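Side-chain contact in transcriptional regulator KdgR (Pseudomonas aeruginosa, PDB 5Y6I), which probably binds DNA as a transcription factor of the IclR family, pairing a helix-turn-helix domain with a C-terminal effector-type domain: residues E163-E166 and L167-E171. Sequence-based numbering, arbitrary orientation.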
# COMPACT_ATOMS: atom_id res chain seq x y z
N GLU A 163 -5.12 -6.35 -17.19
CA GLU A 163 -3.87 -7.07 -16.99
C GLU A 163 -4.03 -8.59 -17.00
O GLU A 163 -3.05 -9.30 -16.76
CB GLU A 163 -3.19 -6.62 -15.70
CG GLU A 163 -4.10 -6.28 -14.54
CD GLU A 163 -3.30 -5.88 -13.31
OE1 GLU A 163 -3.74 -4.98 -12.58
OE2 GLU A 163 -2.22 -6.48 -13.09
N VAL A 164 -5.22 -9.10 -17.30
CA VAL A 164 -5.38 -10.53 -17.51
C VAL A 164 -5.63 -10.88 -18.97
O VAL A 164 -5.26 -11.98 -19.40
CB VAL A 164 -6.51 -11.11 -16.62
CG1 VAL A 164 -6.40 -10.65 -15.20
CG2 VAL A 164 -7.87 -10.85 -17.19
N ALA A 165 -6.18 -9.95 -19.76
CA ALA A 165 -6.77 -10.30 -21.04
C ALA A 165 -5.75 -10.85 -22.03
O ALA A 165 -6.03 -11.81 -22.75
CB ALA A 165 -7.50 -9.09 -21.63
N GLU A 166 -4.55 -10.24 -22.08
CA GLU A 166 -3.60 -10.66 -23.11
C GLU A 166 -3.20 -12.11 -22.92
O GLU A 166 -3.32 -12.92 -23.85
CB GLU A 166 -2.36 -9.77 -23.10
CG GLU A 166 -1.25 -10.35 -23.98
CD GLU A 166 0.03 -9.54 -23.95
OE1 GLU A 166 0.37 -8.93 -25.00
OE2 GLU A 166 0.69 -9.50 -22.88
N LEU A 167 -2.72 -12.48 -21.73
CA LEU A 167 -2.36 -13.87 -21.51
C LEU A 167 -3.57 -14.77 -21.64
O LEU A 167 -3.46 -15.89 -22.17
CB LEU A 167 -1.65 -14.06 -20.16
CG LEU A 167 -2.23 -13.76 -18.77
CD1 LEU A 167 -2.76 -15.02 -18.12
CD2 LEU A 167 -1.17 -13.14 -17.88
N ARG A 168 -4.75 -14.30 -21.21
CA ARG A 168 -5.96 -15.07 -21.46
C ARG A 168 -6.19 -15.28 -22.95
O ARG A 168 -6.65 -16.36 -23.36
CB ARG A 168 -7.18 -14.39 -20.85
CG ARG A 168 -8.49 -15.11 -21.21
CD ARG A 168 -9.70 -14.36 -20.74
NE ARG A 168 -10.00 -13.34 -21.72
CZ ARG A 168 -10.43 -12.12 -21.44
NH1 ARG A 168 -10.61 -11.72 -20.17
NH2 ARG A 168 -10.67 -11.28 -22.42
N GLU A 169 -5.87 -14.28 -23.77
CA GLU A 169 -6.01 -14.45 -25.22
C GLU A 169 -4.92 -15.35 -25.79
O GLU A 169 -5.17 -16.06 -26.77
CB GLU A 169 -6.01 -13.09 -25.89
CG GLU A 169 -7.30 -12.31 -25.66
CD GLU A 169 -7.13 -10.82 -25.85
OE1 GLU A 169 -8.08 -10.08 -25.52
OE2 GLU A 169 -6.05 -10.40 -26.32
N GLU A 170 -3.72 -15.33 -25.21
CA GLU A 170 -2.72 -16.31 -25.64
C GLU A 170 -3.15 -17.72 -25.29
O GLU A 170 -2.79 -18.68 -25.98
CB GLU A 170 -1.37 -16.00 -25.00
CG GLU A 170 -0.78 -14.66 -25.38
CD GLU A 170 0.55 -14.41 -24.68
OE1 GLU A 170 1.07 -15.34 -24.03
OE2 GLU A 170 1.07 -13.28 -24.79
N GLU A 171 -3.95 -17.87 -24.22
CA GLU A 171 -4.37 -19.18 -23.73
C GLU A 171 -5.42 -19.82 -24.63
O GLU A 171 -5.46 -21.04 -24.75
CB GLU A 171 -4.91 -19.04 -22.31
CG GLU A 171 -4.47 -20.13 -21.36
CD GLU A 171 -4.55 -19.70 -19.90
OE1 GLU A 171 -3.60 -19.05 -19.40
OE2 GLU A 171 -5.56 -20.02 -19.24
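V164 and R168 are joined by a backbone hydrogen bond, R168 N to V164 O at 3.0 Å, the first of three successive i to i+4 bonds that link 163-166 to 167-171 as one unbroken helix. E169 N reaches A165 O at 2.7 Å, and E170 N reaches E166 O at 2.8 Å; a weak second bond runs from E169 N to E166 O.

The R168 side chain leaves with CG anti to the backbone N (chi1 174°), then bends at chi3, which turns the guanidinium back toward the start of the helix and lays it over A165. The CA of A165 sits 4.1 Å above the guanidinium plane, over its centre, and A165 CB lies over a face, 3.9 Å from R168 NH2. The V164 CG2 methyl lies obliquely to the guanidinium, near NH1, a van der Waals contact. E161, two residues before 163-166, forms a salt bridge with R168 NH1 through OE1. E169, its chain extended beyond CG, runs past A165, with OE1 4.1 Å from A165 CB.

On another flank E166 and E170 run side by side in the same direction, E170 OE2 coming within 3.8 Å of E166 CG. Their carboxylate planes are turned 43° apart and the OE2 atoms are 4.3 Å from each other, a like-charge pair that probably costs some energy on this exposed surface. E171 takes hydrogen bonds from the backbone N of L146 and L147.

The whole is a short amphipathic surface helix of the IclR C-terminal, GAF-like domain: V164 and L167 face inward, L167 onto W117 of strand 111-118, while E166, E169 and E170 lie on the exposed side.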